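Local coordinates for protein glycoside hydrolase family 5 (Aspergillus oryzae, PDB 6LA0) that acts as a rutinosidase of glycoside hydrolase family 5 and may also release glucose from the non-reducing ends of beta-1,3-glucans, at residues A[154-159]-A[208-213]; A[187-192]-A[216-221]; A[268-271]-A[277-280]. All coordinates share one frame; numbering follows the deposited sequence.

Interaction 1: residues A[154-159]-A[208-213]. With NAG (2-acetamido-2-deoxy-beta-D-glucopyranose), chain D.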
loop_
_atom_site.group_PDB
_atom_site.type_symbol
_atom_site.label_atom_id
_atom_site.label_comp_id
_atom_site.label_asym_id
_atom_site.label_seq_id
_atom_site.Cartn_x
_atom_site.Cartn_y
_atom_site.Cartn_z
ATOM N N TRP A 154 15.231 -0.462 -11.875
ATOM C CA TRP A 154 15.525 0.518 -10.831
ATOM C C TRP A 154 16.866 0.239 -10.159
ATOM O O TRP A 154 17.602 1.177 -9.815
ATOM C CB TRP A 154 14.391 0.510 -9.802
ATOM C CG TRP A 154 14.553 1.457 -8.643
ATOM C CD1 TRP A 154 14.336 2.797 -8.654
ATOM C CD2 TRP A 154 14.942 1.122 -7.304
ATOM N NE1 TRP A 154 14.561 3.324 -7.411
ATOM C CE2 TRP A 154 14.941 2.315 -6.563
ATOM C CE3 TRP A 154 15.279 -0.078 -6.659
ATOM C CZ2 TRP A 154 15.273 2.351 -5.209
ATOM C CZ3 TRP A 154 15.609 -0.043 -5.313
ATOM C CH2 TRP A 154 15.592 1.158 -4.600
ATOM N N TYR A 155 17.208 -1.039 -9.984
ATOM C CA TYR A 155 18.379 -1.421 -9.200
ATOM C C TYR A 155 19.674 -0.961 -9.868
ATOM O O TYR A 155 19.860 -1.134 -11.077
ATOM C CB TYR A 155 18.384 -2.943 -8.987
ATOM C CG TYR A 155 17.245 -3.398 -8.105
ATOM C CD1 TYR A 155 16.017 -3.758 -8.656
ATOM C CD2 TYR A 155 17.374 -3.418 -6.720
ATOM C CE1 TYR A 155 14.961 -4.146 -7.859
ATOM C CE2 TYR A 155 16.312 -3.810 -5.903
ATOM C CZ TYR A 155 15.105 -4.175 -6.489
ATOM O OH TYR A 155 14.025 -4.563 -5.712
ATOM N N TYR A 156 20.569 -0.365 -9.062
ATOM C CA TYR A 156 21.940 -0.029 -9.442
ATOM C C TYR A 156 21.999 1.060 -10.512
ATOM O O TYR A 156 23.043 1.281 -11.126
ATOM C CB TYR A 156 22.699 -1.285 -9.900
ATOM C CG TYR A 156 22.325 -2.549 -9.129
ATOM C CD1 TYR A 156 22.529 -2.638 -7.755
ATOM C CD2 TYR A 156 21.753 -3.639 -9.773
ATOM C CE1 TYR A 156 22.184 -3.782 -7.050
ATOM C CE2 TYR A 156 21.399 -4.786 -9.081
ATOM C CZ TYR A 156 21.620 -4.855 -7.724
ATOM O OH TYR A 156 21.261 -6.003 -7.047
ATOM N N ASN A 157 20.889 1.758 -10.734
ATOM C CA ASN A 157 20.698 2.662 -11.872
ATOM C C ASN A 157 20.722 4.082 -11.325
ATOM O O ASN A 157 19.765 4.526 -10.684
ATOM C CB ASN A 157 19.374 2.313 -12.559
ATOM C CG ASN A 157 19.040 3.198 -13.750
ATOM O OD1 ASN A 157 19.511 4.330 -13.885
ATOM N ND2 ASN A 157 18.188 2.670 -14.623
ATOM N N GLU A 158 21.827 4.793 -11.569
ATOM C CA GLU A 158 21.991 6.123 -10.987
ATOM C C GLU A 158 20.963 7.102 -11.546
ATOM O O GLU A 158 20.472 7.982 -10.824
ATOM C CB GLU A 158 23.408 6.644 -11.243
ATOM C CG GLU A 158 24.538 5.852 -10.563
ATOM C CD GLU A 158 24.614 6.086 -9.062
ATOM O OE1 GLU A 158 24.000 7.064 -8.573
ATOM O OE2 GLU A 158 25.282 5.288 -8.367
ATOM N N THR A 159 20.639 6.986 -12.832
ATOM C CA THR A 159 19.624 7.869 -13.403
ATOM C C THR A 159 18.276 7.654 -12.728
ATOM O O THR A 159 17.622 8.615 -12.299
ATOM C CB THR A 159 19.511 7.652 -14.916
ATOM O OG1 THR A 159 20.705 8.123 -15.559
ATOM C CG2 THR A 159 18.318 8.413 -15.467
ATOM N N SER A 208 17.622 -10.364 -2.749
ATOM C CA SER A 208 19.000 -10.756 -2.495
ATOM C C SER A 208 19.704 -9.719 -1.621
ATOM O O SER A 208 19.249 -8.583 -1.477
ATOM C CB SER A 208 19.763 -10.913 -3.810
ATOM O OG SER A 208 20.063 -9.641 -4.379
ATOM N N ASP A 209 20.836 -10.127 -1.027
ATOM C CA ASP A 209 21.622 -9.163 -0.259
ATOM C C ASP A 209 22.195 -8.070 -1.154
ATOM O O ASP A 209 22.313 -6.918 -0.725
ATOM C CB ASP A 209 22.747 -9.863 0.499
ATOM C CG ASP A 209 22.231 -10.852 1.512
ATOM O OD1 ASP A 209 21.301 -10.508 2.287
ATOM O OD2 ASP A 209 22.753 -11.984 1.521
ATOM N N ARG A 210 22.555 -8.409 -2.388
ATOM C CA ARG A 210 23.014 -7.396 -3.332
ATOM C C ARG A 210 21.935 -6.345 -3.584
ATOM O O ARG A 210 22.203 -5.137 -3.541
ATOM C CB ARG A 210 23.422 -8.065 -4.642
ATOM C CG ARG A 210 23.948 -7.096 -5.659
ATOM C CD ARG A 210 24.786 -7.789 -6.711
ATOM N NE ARG A 210 25.241 -6.823 -7.704
ATOM C CZ ARG A 210 24.679 -6.660 -8.898
ATOM N NH1 ARG A 210 23.636 -7.415 -9.256
ATOM N NH2 ARG A 210 25.165 -5.748 -9.733
ATOM N N GLY A 211 20.705 -6.794 -3.859
ATOM C CA GLY A 211 19.601 -5.866 -4.042
ATOM C C GLY A 211 19.263 -5.090 -2.783
ATOM O O GLY A 211 18.834 -3.940 -2.858
ATOM N N ALA A 212 19.478 -5.696 -1.613
ATOM C CA ALA A 212 19.199 -5.007 -0.354
ATOM C C ALA A 212 20.160 -3.846 -0.102
ATOM O O ALA A 212 19.790 -2.876 0.567
ATOM C CB ALA A 212 19.251 -5.999 0.811
ATOM N N THR A 213 21.393 -3.910 -0.606
ATOM C CA THR A 213 22.294 -2.776 -0.402
ATOM C C THR A 213 21.797 -1.551 -1.166
ATOM O O THR A 213 21.865 -0.422 -0.663
ATOM C CB THR A 213 23.717 -3.141 -0.819
ATOM O OG1 THR A 213 23.762 -3.395 -2.228
ATOM C CG2 THR A 213 24.178 -4.388 -0.077
HETATM C C1 NAG D . 17.717 3.364 -15.788
HETATM C C2 NAG D . 17.281 2.354 -16.868
HETATM C C3 NAG D . 16.517 3.054 -18.001
HETATM C C4 NAG D . 15.406 3.933 -17.444
HETATM C C5 NAG D . 15.996 4.904 -16.435
HETATM C C6 NAG D . 14.966 5.818 -15.815
HETATM C C7 NAG D . 18.609 0.328 -17.268
HETATM C C8 NAG D . 19.858 -0.230 -17.884
HETATM N N2 NAG D . 18.434 1.646 -17.398
HETATM O O3 NAG D . 15.966 2.075 -18.876
HETATM O O4 NAG D . 14.777 4.666 -18.491
HETATM O O5 NAG D . 16.588 4.150 -15.371
HETATM O O6 NAG D . 13.721 5.148 -15.694
HETATM O O7 NAG D . 17.795 -0.382 -16.681
#
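The carbonyl oxygen of Arg210 lies at the edge of the Tyr156 ring, near its plane, with CE1 of Tyr156 3.8 Å from Arg210 O. Thr213 OG1 donates to this same oxygen at 2.7 Å, and Thr213 N adds a weak bond. The Arg210 side chain returns to the ring from another direction. CG is anti to the backbone N (chi1 -178°) and the chain runs extended to NE, which carries the guanidinium over one face of Tyr156. The two planes are 27° apart. Arg210 CZ stands 4.0 Å from the ring centroid, a stacked cation-pi contact displaced toward the CZ-CE2 bond of the ring. Arg210 NH1 is 3.5 Å from Tyr156 CE2. Tyr155 CB covers the opposite face, so the ring is sandwiched. Tyr156 OH packs on Arg210 CG at 3.2 Å. Gly211 N is held by Ser208 OG at 3.0 Å, the N-cap bond of helix 209-229. Tyr155 turns a ring edge to Gly211 O, while its hydroxyl bonds to Thr140 O. A type II turn from Trp154 to Asn157 presents both tyrosines. Asn157 ends this turn. Its OD1 takes a bond from Ala160 N, and its ND2 is bonded to C1 of the sugar. The turn, packed on the N-terminal end of helix 209-229, thus leads into a glycosylated N-cap asparagine at the start of helix 158-176 in the TIM-barrel domain.

Interaction 2: residues A[187-192]-A[216-221]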
loop_
_atom_site.group_PDB
_atom_site.type_symbol
_atom_site.label_atom_id
_atom_site.label_comp_id
_atom_site.label_asym_id
_atom_site.label_seq_id
_atom_site.Cartn_x
_atom_site.Cartn_y
_atom_site.Cartn_z
ATOM N N GLU A 187 5.750 7.206 2.542
ATOM C CA GLU A 187 6.226 5.853 2.250
ATOM C C GLU A 187 6.874 5.825 0.868
ATOM O O GLU A 187 6.166 5.770 -0.154
ATOM C CB GLU A 187 5.071 4.837 2.338
ATOM C CG GLU A 187 5.487 3.376 2.071
ATOM C CD GLU A 187 4.458 2.351 2.548
ATOM O OE1 GLU A 187 3.243 2.626 2.449
ATOM O OE2 GLU A 187 4.867 1.267 3.026
ATOM N N PRO A 188 8.205 5.844 0.780
ATOM C CA PRO A 188 8.892 6.116 -0.494
ATOM C C PRO A 188 9.083 4.922 -1.420
ATOM O O PRO A 188 9.666 5.099 -2.490
ATOM C CB PRO A 188 10.246 6.655 -0.012
ATOM C CG PRO A 188 10.497 5.868 1.270
ATOM C CD PRO A 188 9.144 5.753 1.917
ATOM N N MET A 189 8.601 3.724 -1.069
ATOM C CA MET A 189 8.630 2.590 -1.992
ATOM C C MET A 189 7.683 1.518 -1.468
ATOM O O MET A 189 7.154 1.622 -0.363
ATOM C CB MET A 189 10.050 2.032 -2.156
ATOM C CG MET A 189 10.528 1.220 -0.958
ATOM S SD MET A 189 12.319 1.133 -0.770
ATOM C CE MET A 189 12.846 0.439 -2.331
ATOM N N ASN A 190 7.499 0.471 -2.271
ATOM C CA ASN A 190 6.574 -0.610 -1.945
ATOM C C ASN A 190 7.072 -1.904 -2.572
ATOM O O ASN A 190 7.336 -1.944 -3.777
ATOM C CB ASN A 190 5.158 -0.300 -2.444
ATOM C CG ASN A 190 4.192 -1.438 -2.194
ATOM O OD1 ASN A 190 3.717 -1.631 -1.072
ATOM N ND2 ASN A 190 3.915 -2.216 -3.231
ATOM N N GLU A 191 7.205 -2.942 -1.738
ATOM C CA GLU A 191 7.568 -4.309 -2.117
ATOM C C GLU A 191 8.699 -4.428 -3.151
ATOM O O GLU A 191 8.516 -5.049 -4.203
ATOM C CB GLU A 191 6.332 -5.081 -2.569
ATOM C CG GLU A 191 5.292 -5.218 -1.463
ATOM C CD GLU A 191 4.075 -6.055 -1.864
ATOM O OE1 GLU A 191 3.994 -6.453 -3.051
ATOM O OE2 GLU A 191 3.206 -6.321 -0.989
ATOM N N PRO A 192 9.894 -3.914 -2.845
ATOM C CA PRO A 192 11.031 -4.133 -3.754
ATOM C C PRO A 192 11.518 -5.576 -3.683
ATOM O O PRO A 192 11.829 -6.086 -2.603
ATOM C CB PRO A 192 12.093 -3.154 -3.237
ATOM C CG PRO A 192 11.784 -3.040 -1.763
ATOM C CD PRO A 192 10.267 -3.053 -1.706
ATOM N N LEU A 216 18.808 -0.170 0.810
ATOM C CA LEU A 216 19.310 0.583 1.959
ATOM C C LEU A 216 19.868 1.937 1.541
ATOM O O LEU A 216 19.598 2.951 2.192
ATOM C CB LEU A 216 20.386 -0.219 2.691
ATOM C CG LEU A 216 20.848 0.359 4.033
ATOM C CD1 LEU A 216 19.771 0.178 5.095
ATOM C CD2 LEU A 216 22.165 -0.269 4.481
ATOM N N LYS A 217 20.670 1.974 0.482
ATOM C CA LYS A 217 21.131 3.270 -0.030
ATOM C C LYS A 217 19.954 4.221 -0.239
ATOM O O LYS A 217 19.979 5.372 0.223
ATOM C CB LYS A 217 21.918 3.078 -1.326
ATOM C CG LYS A 217 22.285 4.375 -2.046
ATOM C CD LYS A 217 22.995 4.058 -3.359
ATOM C CE LYS A 217 23.019 5.261 -4.301
ATOM N NZ LYS A 217 24.100 6.219 -3.920
ATOM N N TYR A 218 18.886 3.734 -0.890
ATOM C CA TYR A 218 17.708 4.565 -1.151
ATOM C C TYR A 218 17.038 5.022 0.138
ATOM O O TYR A 218 16.733 6.206 0.301
ATOM C CB TYR A 218 16.702 3.794 -2.009
ATOM C CG TYR A 218 15.409 4.555 -2.317
ATOM C CD1 TYR A 218 15.443 5.759 -3.021
ATOM C CD2 TYR A 218 14.169 4.052 -1.933
ATOM C CE1 TYR A 218 14.271 6.462 -3.320
ATOM C CE2 TYR A 218 12.982 4.738 -2.242
ATOM C CZ TYR A 218 13.049 5.943 -2.939
ATOM O OH TYR A 218 11.898 6.629 -3.229
ATOM N N ILE A 219 16.765 4.089 1.061
ATOM C CA ILE A 219 15.957 4.476 2.214
ATOM C C ILE A 219 16.733 5.431 3.111
ATOM O O ILE A 219 16.142 6.310 3.741
ATOM C CB ILE A 219 15.429 3.241 2.982
ATOM C CG1 ILE A 219 14.315 3.643 3.957
ATOM C CG2 ILE A 219 16.523 2.530 3.757
ATOM C CD1 ILE A 219 13.053 4.175 3.302
ATOM N N ARG A 220 18.058 5.293 3.184
ATOM C CA ARG A 220 18.823 6.246 3.983
ATOM C C ARG A 220 18.847 7.611 3.298
ATOM O O ARG A 220 18.739 8.655 3.955
ATOM C CB ARG A 220 20.240 5.714 4.227
ATOM C CG ARG A 220 20.308 4.503 5.182
ATOM C CD ARG A 220 21.669 4.366 5.875
ATOM N NE ARG A 220 21.879 5.417 6.875
ATOM C CZ ARG A 220 23.067 5.741 7.392
ATOM N NH1 ARG A 220 23.162 6.722 8.288
ATOM N NH2 ARG A 220 24.160 5.104 7.003
ATOM N N ALA A 221 18.958 7.620 1.976
ATOM C CA ALA A 221 18.918 8.889 1.257
ATOM C C ALA A 221 17.592 9.606 1.490
ATOM O O ALA A 221 17.564 10.830 1.658
ATOM C CB ALA A 221 19.156 8.644 -0.227
#
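A beta-alpha unit of the TIM barrel is held here: Pro188 and Met189, just past strand 184-187, meet Tyr218 and Ile219 of helix 209-229. One hydrogen bond joins the segments, from Tyr218 OH to Pro188 O, 2.8 Å long. The hydroxyl approaches at a C=O...O angle of 133° and is tilted 28° from the carbonyl plane. With chi1 near 180° (179°), the Tyr218 ring extends from the helix toward the loop. Met189 meets the same ring at its edge. Its SD is 3.6 Å from Tyr218 CD2 and 4.9 Å from the ring centroid, a Met-aromatic contact. The two side chains run past each other in opposite directions. Pro188 CB also touches Tyr218 CE2, at 4.0 Å. Beside this, Pro188 CG packs on Ile219 CD1 at 3.7 Å. Both of those residues also reach Val235 of strand 235-237, and Ile168 of helix 158-176 touches Pro188 and Tyr218. All four residues are buried. The loop continues into Asn190-Glu191-Pro192, the Asn-Glu-Pro sequence familiar at the end of the fourth barrel strand in family 5 glycosidases.

Interaction 3: residues A[268-271]-A[277-280]. With NAG (2-acetamido-2-deoxy-beta-D-glucopyranose), chain G.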
loop_
_atom_site.group_PDB
_atom_site.type_symbol
_atom_site.label_atom_id
_atom_site.label_comp_id
_atom_site.label_asym_id
_atom_site.label_seq_id
_atom_site.Cartn_x
_atom_site.Cartn_y
_atom_site.Cartn_z
ATOM N N ARG A 268 -1.151 -19.587 0.869
ATOM C CA ARG A 268 -0.663 -20.412 1.963
ATOM C C ARG A 268 -1.680 -21.477 2.352
ATOM O O ARG A 268 -2.896 -21.243 2.302
ATOM C CB ARG A 268 -0.321 -19.547 3.173
ATOM C CG ARG A 268 1.017 -18.845 3.009
ATOM C CD ARG A 268 1.079 -17.579 3.836
ATOM N NE ARG A 268 1.191 -17.871 5.258
ATOM C CZ ARG A 268 1.093 -16.954 6.213
ATOM N NH1 ARG A 268 0.883 -15.672 5.906
ATOM N NH2 ARG A 268 1.208 -17.325 7.474
ATOM N N ASN A 269 -1.175 -22.644 2.759
ATOM C CA ASN A 269 -2.020 -23.776 3.130
ATOM C C ASN A 269 -2.717 -23.517 4.459
ATOM O O ASN A 269 -2.241 -23.934 5.520
ATOM C CB ASN A 269 -1.201 -25.067 3.192
ATOM C CG ASN A 269 -2.073 -26.318 3.278
ATOM O OD1 ASN A 269 -3.268 -26.243 3.585
ATOM N ND2 ASN A 269 -1.475 -27.480 3.007
ATOM N N VAL A 270 -3.872 -22.867 4.385
ATOM C CA VAL A 270 -4.660 -22.457 5.539
ATOM C C VAL A 270 -6.106 -22.364 5.065
ATOM O O VAL A 270 -6.366 -22.193 3.870
ATOM C CB VAL A 270 -4.123 -21.120 6.126
ATOM C CG1 VAL A 270 -4.211 -19.986 5.101
ATOM C CG2 VAL A 270 -4.822 -20.743 7.431
ATOM N N THR A 271 -7.047 -22.512 5.993
ATOM C CA THR A 271 -8.474 -22.471 5.697
ATOM C C THR A 271 -9.120 -21.339 6.478
ATOM O O THR A 271 -8.541 -20.806 7.431
ATOM C CB THR A 271 -9.176 -23.791 6.055
ATOM O OG1 THR A 271 -9.073 -24.020 7.466
ATOM C CG2 THR A 271 -8.544 -24.956 5.317
ATOM N N ALA A 277 -5.732 -18.546 14.129
ATOM C CA ALA A 277 -4.452 -18.976 14.692
ATOM C C ALA A 277 -3.286 -18.425 13.877
ATOM O O ALA A 277 -2.292 -17.954 14.440
ATOM C CB ALA A 277 -4.394 -20.507 14.762
ATOM N N ARG A 278 -3.404 -18.448 12.547
ATOM C CA ARG A 278 -2.318 -17.949 11.704
ATOM C C ARG A 278 -2.180 -16.438 11.809
ATOM O O ARG A 278 -1.057 -15.912 11.814
ATOM C CB ARG A 278 -2.541 -18.346 10.245
ATOM C CG ARG A 278 -1.251 -18.722 9.524
ATOM C CD ARG A 278 -0.621 -19.966 10.161
ATOM N NE ARG A 278 -1.376 -21.184 9.879
ATOM C CZ ARG A 278 -1.217 -21.940 8.792
ATOM N NH1 ARG A 278 -0.333 -21.598 7.860
ATOM N NH2 ARG A 278 -1.950 -23.041 8.634
ATOM N N LEU A 279 -3.308 -15.721 11.857
ATOM C CA LEU A 279 -3.265 -14.270 12.015
ATOM C C LEU A 279 -2.527 -13.877 13.287
ATOM O O LEU A 279 -1.721 -12.932 13.283
ATOM C CB LEU A 279 -4.682 -13.691 12.032
ATOM C CG LEU A 279 -5.482 -13.726 10.724
ATOM C CD1 LEU A 279 -7.008 -13.617 10.970
ATOM C CD2 LEU A 279 -5.004 -12.626 9.774
ATOM N N TYR A 280 -2.785 -14.595 14.390
ATOM C CA TYR A 280 -2.161 -14.230 15.652
ATOM C C TYR A 280 -0.686 -14.609 15.659
ATOM O O TYR A 280 0.153 -13.843 16.147
ATOM C CB TYR A 280 -2.899 -14.884 16.816
ATOM C CG TYR A 280 -4.175 -14.170 17.219
ATOM C CD1 TYR A 280 -4.154 -13.123 18.128
ATOM C CD2 TYR A 280 -5.398 -14.554 16.699
ATOM C CE1 TYR A 280 -5.326 -12.469 18.504
ATOM C CE2 TYR A 280 -6.575 -13.907 17.065
ATOM C CZ TYR A 280 -6.529 -12.861 17.961
ATOM O OH TYR A 280 -7.702 -12.230 18.333
HETATM C C1 NAG G . -2.204 -28.726 3.085
HETATM C C2 NAG G . -1.573 -29.863 2.270
HETATM C C3 NAG G . -2.366 -31.156 2.464
HETATM C C4 NAG G . -2.510 -31.478 3.945
HETATM C C5 NAG G . -3.108 -30.290 4.689
HETATM C C6 NAG G . -3.159 -30.498 6.183
HETATM C C7 NAG G . -0.445 -29.827 0.091
HETATM C C8 NAG G . -0.531 -29.404 -1.346
HETATM N N2 NAG G . -1.496 -29.519 0.859
HETATM O O3 NAG G . -1.711 -32.226 1.789
HETATM O O4 NAG G . -3.353 -32.612 4.133
HETATM O O5 NAG G . -2.307 -29.122 4.467
HETATM O O6 NAG G . -2.714 -29.339 6.874
HETATM O O7 NAG G . 0.529 -30.420 0.535
HETATM O O HOH W 1 1.657 -19.723 7.387
#
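Arg278 of helix 275-285 reaches back to Asn269 and Val270 in the loop that follows strand 257-265, a beta-alpha connection of the TIM barrel. Asn269 is the centre of an inverse gamma turn. One direct hydrogen bond crosses the contact. Arg278 NH2 donates to Asn269 O at 3.3 Å, with an N-H...O angle of 148°. The oxygen is tilted out of the guanidinium plane, and the bond is rather long and bent. Bends at chi2 (64°) and chi3 (71°) fold the Arg278 chain and set its head beside this carbonyl. A water lies in the guanidinium plane at its edge and accepts from Arg278 NH1 at 2.8 Å. The same water sits beside Arg268 NH2, but that separation is too short to be trusted in detail. Arg268 NH1 makes a hydrogen bond to Tyr264 O.

Carbon atoms pack against both guanidinium groups. Val270 CB lies over one face of the Arg278 guanidinium, 3.8 Å from NH2, and Val270 CG2 is 3.9 Å from that NH2. Arg268 crosses the folded chain and brings its NH2 to 3.5 Å from Arg278 CG. Tyr265 of the preceding strand touches both Val270 and Arg278.

Charge is the remaining element. Arg268 NH2 and Arg278 NH1 are 4.6 Å apart. Asp282 forms a salt bridge with Arg268 NH2. Its carboxylate would probably ease the like-charge repulsion. Asn269 also opens the Asn-Val-Thr sequon and carries a glycan, its ND2 joined to C1 of the sugar by a 1.4 Å covalent bond.

From the N terminus, the chain first passes 154-159, which leads into helix 158-176, and then 187-192, after strand 184-187. Helix 209-229 follows. Its start, 208-213, closes interaction 1, and its next turns, 216-221, close interaction 2. The two contacts therefore cross along the chain and share that helix. They also touch: Trp154 packs on both Met189 and Tyr218, and Tyr155 on Pro192. Together they tie the turn before helix 158-176 and the loop after strand 184-187 to helix 209-229. Interaction 3 comes later and closes a short loop between strand 257-265 and helix 275-285. Its centre is about 33 Å from that of interaction 1 and 29 Å from that of interaction 2.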